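Putative phenazine biosynthesis PhzC/PhzF protein (Clostridium difficile, PDB 4DUN) is probably an isomerase of the PhzF family, a group named after an enzyme of phenazine biosynthesis. Local coordinates at residues D172-I177 / S189-P194; L147-N152 / I176-Q181; E5-D10 / A251-Q256. One frame throughout, in Å; residues are numbered along the deposited sequence.

Contact 1 of 3, residues D172-I177 / S189-P194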
loop_
_atom_site.group_PDB
_atom_site.type_symbol
_atom_site.label_atom_id
_atom_site.label_comp_id
_atom_site.label_asym_id
_atom_site.label_seq_id
_atom_site.Cartn_x
_atom_site.Cartn_y
_atom_site.Cartn_z
ATOM N N ASP A 172 -11.250 1.531 25.757
ATOM C CA ASP A 172 -10.348 1.319 26.894
ATOM C C ASP A 172 -9.016 0.653 26.494
ATOM O O ASP A 172 -8.084 0.682 27.293
ATOM C CB ASP A 172 -11.035 0.463 27.973
ATOM C CG ASP A 172 -11.525 1.207 29.197
ATOM O OD1 ASP A 172 -11.580 2.464 29.154
ATOM O OD2 ASP A 172 -11.877 0.535 30.195
ATOM N N TRP A 173 -8.922 0.074 25.275
ATOM C CA TRP A 173 -7.734 -0.661 24.824
ATOM C C TRP A 173 -7.231 -0.197 23.447
ATOM O O TRP A 173 -8.016 0.315 22.650
ATOM C CB TRP A 173 -8.037 -2.177 24.805
ATOM C CG TRP A 173 -8.413 -2.689 26.168
ATOM C CD1 TRP A 173 -7.561 -2.981 27.194
ATOM C CD2 TRP A 173 -9.740 -2.793 26.706
ATOM N NE1 TRP A 173 -8.275 -3.331 28.317
ATOM C CE2 TRP A 173 -9.615 -3.205 28.052
ATOM C CE3 TRP A 173 -11.030 -2.627 26.165
ATOM C CZ2 TRP A 173 -10.727 -3.423 28.875
ATOM C CZ3 TRP A 173 -12.132 -2.853 26.977
ATOM C CH2 TRP A 173 -11.978 -3.255 28.313
ATOM N N LEU A 174 -5.913 -0.362 23.184
ATOM C CA LEU A 174 -5.299 0.032 21.910
ATOM C C LEU A 174 -5.679 -0.967 20.808
ATOM O O LEU A 174 -6.197 -0.578 19.761
ATOM C CB LEU A 174 -3.759 0.155 22.025
ATOM C CG LEU A 174 -2.988 0.436 20.699
ATOM C CD1 LEU A 174 -3.310 1.811 20.132
ATOM C CD2 LEU A 174 -1.487 0.320 20.899
ATOM N N GLY A 175 -5.388 -2.230 21.058
ATOM C CA GLY A 175 -5.673 -3.322 20.143
ATOM C C GLY A 175 -6.469 -4.422 20.813
ATOM O O GLY A 175 -6.596 -4.459 22.042
ATOM N N ILE A 176 -7.010 -5.318 19.999
ATOM C CA ILE A 176 -7.800 -6.457 20.464
ATOM C C ILE A 176 -7.041 -7.714 20.079
ATOM O O ILE A 176 -6.816 -7.964 18.889
ATOM C CB ILE A 176 -9.253 -6.459 19.886
ATOM C CG1 ILE A 176 -9.976 -5.080 20.043
ATOM C CG2 ILE A 176 -10.077 -7.633 20.431
ATOM C CD1 ILE A 176 -10.157 -4.521 21.504
ATOM N N ILE A 177 -6.685 -8.509 21.091
ATOM C CA ILE A 177 -5.952 -9.751 20.912
ATOM C C ILE A 177 -6.877 -10.943 21.164
ATOM O O ILE A 177 -7.600 -10.962 22.170
ATOM C CB ILE A 177 -4.729 -9.806 21.889
ATOM C CG1 ILE A 177 -3.721 -8.644 21.665
ATOM C CG2 ILE A 177 -4.018 -11.187 21.858
ATOM C CD1 ILE A 177 -2.750 -8.481 22.828
ATOM N N SER A 189 -2.034 -16.384 18.357
ATOM C CA SER A 189 -2.802 -15.143 18.545
ATOM C C SER A 189 -3.028 -14.450 17.212
ATOM O O SER A 189 -2.430 -14.811 16.205
ATOM C CB SER A 189 -2.128 -14.184 19.529
ATOM O OG SER A 189 -0.964 -13.589 18.964
ATOM N N ARG A 190 -3.973 -13.534 17.211
ATOM C CA ARG A 190 -4.271 -12.604 16.134
ATOM C C ARG A 190 -4.482 -11.255 16.808
ATOM O O ARG A 190 -5.020 -11.197 17.921
ATOM C CB ARG A 190 -5.458 -13.029 15.272
ATOM C CG ARG A 190 -5.141 -14.241 14.383
ATOM C CD ARG A 190 -6.388 -14.781 13.750
ATOM N NE ARG A 190 -6.896 -13.880 12.721
ATOM C CZ ARG A 190 -8.118 -13.934 12.210
ATOM N NH1 ARG A 190 -8.989 -14.855 12.634
ATOM N NH2 ARG A 190 -8.487 -13.072 11.273
ATOM N N TYR A 191 -3.996 -10.191 16.176
ATOM C CA TYR A 191 -4.049 -8.848 16.745
ATOM C C TYR A 191 -4.796 -7.924 15.787
ATOM O O TYR A 191 -4.410 -7.797 14.627
ATOM C CB TYR A 191 -2.609 -8.347 17.010
ATOM C CG TYR A 191 -2.520 -7.029 17.744
ATOM C CD1 TYR A 191 -2.656 -5.820 17.068
ATOM C CD2 TYR A 191 -2.154 -6.983 19.086
ATOM C CE1 TYR A 191 -2.537 -4.595 17.738
ATOM C CE2 TYR A 191 -2.042 -5.767 19.768
ATOM C CZ TYR A 191 -2.233 -4.576 19.089
ATOM O OH TYR A 191 -2.111 -3.379 19.752
ATOM N N PHE A 192 -5.842 -7.262 16.282
ATOM C CA PHE A 192 -6.679 -6.373 15.477
ATOM C C PHE A 192 -6.515 -4.913 15.897
ATOM O O PHE A 192 -6.550 -4.591 17.096
ATOM C CB PHE A 192 -8.165 -6.805 15.559
ATOM C CG PHE A 192 -8.341 -8.253 15.141
ATOM C CD1 PHE A 192 -8.303 -8.618 13.798
ATOM C CD2 PHE A 192 -8.495 -9.256 16.094
ATOM C CE1 PHE A 192 -8.409 -9.963 13.414
ATOM C CE2 PHE A 192 -8.592 -10.598 15.711
ATOM C CZ PHE A 192 -8.560 -10.939 14.369
ATOM N N CYS A 193 -6.346 -4.035 14.881
ATOM C CA CYS A 193 -6.170 -2.588 15.011
ATOM C C CYS A 193 -7.456 -1.911 14.524
ATOM O O CYS A 193 -7.597 -1.652 13.316
ATOM C CB CYS A 193 -4.946 -2.125 14.224
ATOM S SG CYS A 193 -3.470 -3.133 14.502
ATOM N N PRO A 194 -8.421 -1.667 15.447
ATOM C CA PRO A 194 -9.735 -1.160 15.023
ATOM C C PRO A 194 -9.715 0.201 14.322
ATOM O O PRO A 194 -10.458 0.375 13.353
ATOM C CB PRO A 194 -10.529 -1.109 16.337
ATOM C CG PRO A 194 -9.859 -2.159 17.210
ATOM C CD PRO A 194 -8.415 -1.954 16.901
#

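Contact 2 of 3, residues L147-N152 / I176-Q181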
loop_
_atom_site.group_PDB
_atom_site.type_symbol
_atom_site.label_atom_id
_atom_site.label_comp_id
_atom_site.label_asym_id
_atom_site.label_seq_id
_atom_site.Cartn_x
_atom_site.Cartn_y
_atom_site.Cartn_z
ATOM N N LEU A 147 -6.700 -5.485 24.857
ATOM C CA LEU A 147 -7.689 -6.402 25.422
ATOM C C LEU A 147 -7.325 -7.803 24.960
ATOM O O LEU A 147 -7.035 -8.003 23.771
ATOM C CB LEU A 147 -9.115 -6.033 24.981
ATOM C CG LEU A 147 -10.246 -6.922 25.494
ATOM C CD1 LEU A 147 -10.408 -6.802 27.019
ATOM C CD2 LEU A 147 -11.581 -6.533 24.821
ATOM N N ILE A 148 -7.275 -8.759 25.893
ATOM C CA ILE A 148 -6.875 -10.123 25.557
ATOM C C ILE A 148 -8.063 -11.052 25.750
ATOM O O ILE A 148 -8.584 -11.163 26.865
ATOM C CB ILE A 148 -5.645 -10.564 26.388
ATOM C CG1 ILE A 148 -4.464 -9.573 26.162
ATOM C CG2 ILE A 148 -5.235 -12.016 26.041
ATOM C CD1 ILE A 148 -3.474 -9.526 27.258
ATOM N N LEU A 149 -8.456 -11.734 24.667
ATOM C CA LEU A 149 -9.580 -12.674 24.675
ATOM C C LEU A 149 -9.077 -14.079 24.501
ATOM O O LEU A 149 -8.523 -14.428 23.449
ATOM C CB LEU A 149 -10.614 -12.335 23.569
ATOM C CG LEU A 149 -11.111 -10.859 23.502
ATOM C CD1 LEU A 149 -12.019 -10.632 22.292
ATOM C CD2 LEU A 149 -11.803 -10.436 24.799
ATOM N N LEU A 150 -9.223 -14.881 25.555
ATOM C CA LEU A 150 -8.814 -16.276 25.498
ATOM C C LEU A 150 -9.916 -17.085 24.837
ATOM O O LEU A 150 -11.025 -17.176 25.372
ATOM C CB LEU A 150 -8.461 -16.828 26.903
ATOM C CG LEU A 150 -8.174 -18.340 26.957
ATOM C CD1 LEU A 150 -6.815 -18.680 26.316
ATOM C CD2 LEU A 150 -8.262 -18.870 28.363
ATOM N N LEU A 151 -9.614 -17.690 23.677
ATOM C CA LEU A 151 -10.588 -18.536 22.986
ATOM C C LEU A 151 -10.319 -20.003 23.326
ATOM O O LEU A 151 -9.287 -20.305 23.914
ATOM C CB LEU A 151 -10.595 -18.274 21.474
ATOM C CG LEU A 151 -10.852 -16.810 21.017
ATOM C CD1 LEU A 151 -11.038 -16.740 19.494
ATOM C CD2 LEU A 151 -12.090 -16.186 21.700
ATOM N N ASN A 152 -11.263 -20.902 23.008
ATOM C CA ASN A 152 -11.188 -22.308 23.403
ATOM C C ASN A 152 -10.319 -23.201 22.507
ATOM O O ASN A 152 -10.064 -24.347 22.879
ATOM C CB ASN A 152 -12.597 -22.884 23.508
ATOM C CG ASN A 152 -13.318 -22.410 24.745
ATOM O OD1 ASN A 152 -12.893 -22.666 25.878
ATOM N ND2 ASN A 152 -14.420 -21.696 24.568
ATOM N N ILE A 176 -7.010 -5.318 19.999
ATOM C CA ILE A 176 -7.800 -6.457 20.464
ATOM C C ILE A 176 -7.041 -7.714 20.079
ATOM O O ILE A 176 -6.816 -7.964 18.889
ATOM C CB ILE A 176 -9.253 -6.459 19.886
ATOM C CG1 ILE A 176 -9.976 -5.080 20.043
ATOM C CG2 ILE A 176 -10.077 -7.633 20.431
ATOM C CD1 ILE A 176 -10.157 -4.521 21.504
ATOM N N ILE A 177 -6.685 -8.509 21.091
ATOM C CA ILE A 177 -5.952 -9.751 20.912
ATOM C C ILE A 177 -6.877 -10.943 21.164
ATOM O O ILE A 177 -7.600 -10.962 22.170
ATOM C CB ILE A 177 -4.729 -9.806 21.889
ATOM C CG1 ILE A 177 -3.721 -8.644 21.665
ATOM C CG2 ILE A 177 -4.018 -11.187 21.858
ATOM C CD1 ILE A 177 -2.750 -8.481 22.828
ATOM N N ILE A 178 -6.816 -11.953 20.287
ATOM C CA ILE A 178 -7.488 -13.222 20.513
ATOM C C ILE A 178 -6.362 -14.257 20.631
ATOM O O ILE A 178 -5.372 -14.159 19.911
ATOM C CB ILE A 178 -8.587 -13.579 19.478
ATOM C CG1 ILE A 178 -8.014 -13.679 18.041
ATOM C CG2 ILE A 178 -9.777 -12.610 19.573
ATOM C CD1 ILE A 178 -9.010 -14.247 16.988
ATOM N N THR A 179 -6.442 -15.173 21.600
ATOM C CA THR A 179 -5.340 -16.122 21.801
ATOM C C THR A 179 -5.875 -17.494 22.204
ATOM O O THR A 179 -6.969 -17.586 22.749
ATOM C CB THR A 179 -4.336 -15.557 22.864
ATOM O OG1 THR A 179 -3.173 -16.378 22.915
ATOM C CG2 THR A 179 -4.940 -15.456 24.268
ATOM N N ALA A 180 -5.095 -18.560 21.932
ATOM C CA ALA A 180 -5.440 -19.937 22.334
ATOM C C ALA A 180 -4.192 -20.788 22.292
ATOM O O ALA A 180 -3.166 -20.321 21.788
ATOM C CB ALA A 180 -6.503 -20.520 21.395
ATOM N N GLN A 181 -4.251 -22.021 22.825
ATOM C CA GLN A 181 -3.105 -22.933 22.704
ATOM C C GLN A 181 -2.934 -23.306 21.224
ATOM O O GLN A 181 -3.930 -23.390 20.502
ATOM C CB GLN A 181 -3.326 -24.203 23.533
ATOM C CG GLN A 181 -2.785 -24.118 24.936
ATOM C CD GLN A 181 -2.891 -25.448 25.628
ATOM O OE1 GLN A 181 -2.061 -26.343 25.435
ATOM N NE2 GLN A 181 -3.912 -25.598 26.446
HETATM O O HOH W 1 -6.862 -22.642 24.137
#

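Contact 3 of 3, residues E5-D10 / A251-Q256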
loop_
_atom_site.group_PDB
_atom_site.type_symbol
_atom_site.label_atom_id
_atom_site.label_comp_id
_atom_site.label_asym_id
_atom_site.label_seq_id
_atom_site.Cartn_x
_atom_site.Cartn_y
_atom_site.Cartn_z
ATOM N N GLU A 5 20.023 3.871 -0.260
ATOM C CA GLU A 5 19.768 2.423 -0.371
ATOM C C GLU A 5 18.393 2.117 0.190
ATOM O O GLU A 5 18.006 2.673 1.224
ATOM C CB GLU A 5 20.833 1.603 0.360
ATOM C CG GLU A 5 22.265 1.829 -0.072
ATOM C CD GLU A 5 23.234 1.328 0.983
ATOM O OE1 GLU A 5 23.833 2.168 1.697
ATOM O OE2 GLU A 5 23.301 0.094 1.177
ATOM N N TYR A 6 17.641 1.252 -0.485
ATOM C CA TYR A 6 16.269 0.957 -0.071
ATOM C C TYR A 6 16.011 -0.542 -0.171
ATOM O O TYR A 6 16.450 -1.197 -1.127
ATOM C CB TYR A 6 15.256 1.774 -0.915
ATOM C CG TYR A 6 13.822 1.478 -0.538
ATOM C CD1 TYR A 6 13.329 1.806 0.722
ATOM C CD2 TYR A 6 12.988 0.760 -1.395
ATOM C CE1 TYR A 6 12.042 1.443 1.117
ATOM C CE2 TYR A 6 11.698 0.399 -1.014
ATOM C CZ TYR A 6 11.233 0.736 0.247
ATOM O OH TYR A 6 9.961 0.400 0.629
ATOM N N TYR A 7 15.340 -1.082 0.855
ATOM C CA TYR A 7 15.079 -2.501 1.019
ATOM C C TYR A 7 13.659 -2.740 1.456
ATOM O O TYR A 7 13.137 -1.984 2.281
ATOM C CB TYR A 7 16.013 -3.089 2.122
ATOM C CG TYR A 7 17.486 -2.818 1.917
ATOM C CD1 TYR A 7 18.066 -1.627 2.353
ATOM C CD2 TYR A 7 18.312 -3.764 1.316
ATOM C CE1 TYR A 7 19.423 -1.362 2.146
ATOM C CE2 TYR A 7 19.672 -3.518 1.124
ATOM C CZ TYR A 7 20.223 -2.319 1.543
ATOM O OH TYR A 7 21.566 -2.089 1.350
ATOM N N ILE A 8 13.049 -3.813 0.955
ATOM C CA ILE A 8 11.743 -4.284 1.421
ATOM C C ILE A 8 12.015 -5.606 2.114
ATOM O O ILE A 8 12.544 -6.522 1.488
ATOM C CB ILE A 8 10.652 -4.421 0.335
ATOM C CG1 ILE A 8 10.366 -3.067 -0.347
ATOM C CG2 ILE A 8 9.374 -5.022 0.979
ATOM C CD1 ILE A 8 9.479 -3.177 -1.623
ATOM N N VAL A 9 11.694 -5.685 3.405
ATOM C CA VAL A 9 12.006 -6.842 4.248
ATOM C C VAL A 9 10.760 -7.330 4.955
ATOM O O VAL A 9 10.012 -6.513 5.503
ATOM C CB VAL A 9 13.097 -6.421 5.295
ATOM C CG1 VAL A 9 13.388 -7.527 6.323
ATOM C CG2 VAL A 9 14.386 -5.957 4.610
ATOM N N ASP A 10 10.592 -8.666 5.025
ATOM C CA ASP A 10 9.505 -9.310 5.781
ATOM C C ASP A 10 10.035 -9.716 7.158
ATOM O O ASP A 10 10.941 -10.546 7.234
ATOM C CB ASP A 10 8.969 -10.542 5.010
ATOM C CG ASP A 10 8.345 -10.181 3.665
ATOM O OD1 ASP A 10 8.023 -8.979 3.458
ATOM O OD2 ASP A 10 8.223 -11.078 2.811
ATOM N N ALA A 251 14.027 -12.772 9.410
ATOM C CA ALA A 251 13.622 -11.784 8.399
ATOM C C ALA A 251 14.040 -12.285 7.025
ATOM O O ALA A 251 14.991 -13.078 6.914
ATOM C CB ALA A 251 14.214 -10.410 8.681
ATOM N N VAL A 252 13.308 -11.857 5.987
ATOM C CA VAL A 252 13.567 -12.243 4.591
ATOM C C VAL A 252 13.625 -10.976 3.719
ATOM O O VAL A 252 12.766 -10.105 3.854
ATOM C CB VAL A 252 12.492 -13.226 4.022
ATOM C CG1 VAL A 252 12.872 -13.698 2.615
ATOM C CG2 VAL A 252 12.262 -14.424 4.928
ATOM N N LEU A 253 14.583 -10.911 2.787
ATOM C CA LEU A 253 14.693 -9.779 1.846
ATOM C C LEU A 253 13.801 -10.029 0.644
ATOM O O LEU A 253 13.932 -11.062 -0.012
ATOM C CB LEU A 253 16.158 -9.587 1.387
ATOM C CG LEU A 253 16.414 -8.455 0.375
ATOM C CD1 LEU A 253 16.142 -7.096 0.993
ATOM C CD2 LEU A 253 17.814 -8.534 -0.186
ATOM N N PHE A 254 12.926 -9.063 0.320
ATOM C CA PHE A 254 12.085 -9.157 -0.874
ATOM C C PHE A 254 12.715 -8.394 -2.043
ATOM O O PHE A 254 12.739 -8.891 -3.164
ATOM C CB PHE A 254 10.655 -8.611 -0.599
ATOM C CG PHE A 254 9.840 -8.372 -1.858
ATOM C CD1 PHE A 254 9.477 -9.434 -2.687
ATOM C CD2 PHE A 254 9.417 -7.088 -2.199
ATOM C CE1 PHE A 254 8.700 -9.215 -3.835
ATOM C CE2 PHE A 254 8.635 -6.870 -3.348
ATOM C CZ PHE A 254 8.291 -7.933 -4.159
ATOM N N MET A 255 13.199 -7.175 -1.790
ATOM C CA MET A 255 13.658 -6.305 -2.860
ATOM C C MET A 255 14.769 -5.405 -2.331
ATOM O O MET A 255 14.683 -4.923 -1.198
ATOM C CB MET A 255 12.432 -5.465 -3.344
ATOM C CG MET A 255 12.618 -4.728 -4.677
ATOM S SD MET A 255 13.644 -3.226 -4.574
ATOM C CE MET A 255 12.781 -2.317 -3.256
ATOM N N GLN A 256 15.812 -5.210 -3.129
ATOM C CA GLN A 256 16.934 -4.320 -2.816
ATOM C C GLN A 256 17.091 -3.332 -3.976
ATOM O O GLN A 256 17.158 -3.745 -5.125
ATOM C CB GLN A 256 18.222 -5.119 -2.569
ATOM C CG GLN A 256 19.502 -4.283 -2.513
ATOM C CD GLN A 256 20.749 -5.106 -2.268
ATOM O OE1 GLN A 256 20.792 -6.328 -2.476
ATOM N NE2 GLN A 256 21.793 -4.444 -1.805
#

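Contact 1 of 3, residues D172-I177 / S189-P194
Ile-176 and Phe-192 hold the two strands of this beta hairpin together as an antiparallel hydrogen-bonded pair. Ile-176 N donates a hydrogen bond to Phe-192 O at 3.0 Å, and Phe-192 N donates one to Ile-176 O at 2.9 Å; both are close to straight, and each donor lies in the plane of the carbonyl it meets. One step on, Ile-177 and Tyr-191 form a non-hydrogen-bonded pair, and Ile-177 CA points its hydrogen at Arg-190 O, a CA-H...O contact of 3.5 Å.

On the face of Ile-177 and Tyr-191, the tightest touch is Ile-177 CG1 against Tyr-191 CD2 at 3.4 Å, the two side chains crossing obliquely. With CG anti to the backbone N (chi1 -173°), the phenol runs back along the neighbouring strand, and Tyr-191 OH comes to rest 3.6 Å from Gly-175 CA, where no side chain stands in its way. The other face carries Ile-176, whose CG1 meets Pro-194 CG at 4.1 Å, nearly at right angles.

Behind this shell, Phe-192 turns its CZ corner onto one face of the Arg-190 guanidinium, a group also gripped by a salt bridge to Glu-199 and by the carbonyls of Val-157 and Tyr-160. Tyr-191 OH is hydrogen-bonded to Asp-146 and to a bound bis-tris molecule, probably from the crystallisation liquor. Apolar contacts along the ring and the hydrogen bond to Asp-146 together place the polar tip, and the nearby Asp-146 carboxylate, if ionised, would probably favour a protonated phenol.

Contact 2 of 3, residues L147-N152 / I176-Q181
Strands 147-150 and 176-181 are parallel neighbours in a sheet, running 28° apart, with helices in the chain between them; such a helix-flanked sheet is consistent with the diaminopimelate epimerase-like fold of the PhzF family.

The backbone bonds follow the regular parallel pattern, in which one residue's N-H and C=O reach to two residues flanking its partner. Ile-177 N donates to Leu-147 O over 2.7 Å, almost along the C=O axis at 174°, while Ile-177 O accepts from Leu-149 N. Thr-179 repeats the pattern, its N bound to Leu-149 O and its O to Leu-151 N at 2.8 Å. Leu-149 O is also approached by Ile-178 CA at 3.3 Å, a CA-H...O contact.

Apolar packing divides between two faces. Leu-149 CD1 touches both Ile-176 CG2 and Ile-178 CG2, 4.0 Å from each, and Leu-151 CD1 lies against Ile-178 CB; Val-157 of helix 154-159 packs on Leu-151 and Ile-178. On the other face, Ile-148 and Ile-177 lie side by side, CG1 to CD1, and Ile-148 CG2 meets Thr-179 CG2 at 3.9 Å. Thr-179 OG1, anti to its backbone N, is satisfied by Val-188 O and Trp-214 NE1.

Where the strands part, a water accepts a hydrogen bond from Gln-181 N at 3.0 Å and donates a weak one to Leu-151 O.

Contact 3 of 3, residues E5-D10 / A251-Q256
A classic beta bulge interrupts the antiparallel pairing of strand 4-11, near the N-terminus, with strand 244-259, near the C-terminus: Phe-254 and Met-255 both stand opposite Ile-8. The carbonyl of Ile-8 takes two bonds, a short one from Phe-254 N at 2.8 Å and a weak one from Met-255 N at 3.4 Å, while Ile-8 N donates to Met-255 O. Beyond the extra residue, regular pairing resumes, with Asp-10 and Val-252 exchanging two bonds.

The bulge lets two side chains close on one isoleucine. Phe-254 lies alongside Ile-8, its CD2 at 3.8 Å from Ile-8 CG2, and the Met-255 chain, bent at chi2 (-76°) and chi3 (-54°), brings CE to both Ile-8 CD1 and Tyr-6 CD2, the latter at 3.6 Å. On the opposite face, Leu-253 CD1 meets the edge of the Tyr-7 ring, and Gln-256 CG rests 3.7 Å from Tyr-7 CE2. Met-255 and Gln-256 also pair with a strand of the second subunit, continuing the sheet across the interface, and Lys-260 NZ of that subunit is hydrogen-bonded to Gln-256 OE1.

Phe-86 stacks on the Tyr-7 ring, and Tyr-7 OH donates to Glu-5 OE2 over 2.8 Å, from above the carboxylate plane.

Contacts 1 and 2 share strand 176-181, which lies between 147-150 and 187-193, and their centres are about 10 Å apart; Arg-190 O probably accepts a hydrogen bond from Ile-178 N. Contact 3 lies on the other side of the chain's centre, its own centre about 27 Å from that of contact 1 and 31 Å from that of contact 2. The predicted active-site residue Glu-47 is near both contacts 1 and 3, its side chain about 10 Å from that of Tyr-191 and about 9 Å from that of Tyr-6. A bound bis-tris about 3 Å from the Tyr-191 side chain may mark a pocket; the nickel ion is about 7 Å from that side chain and 14 Å from that of Asp-10.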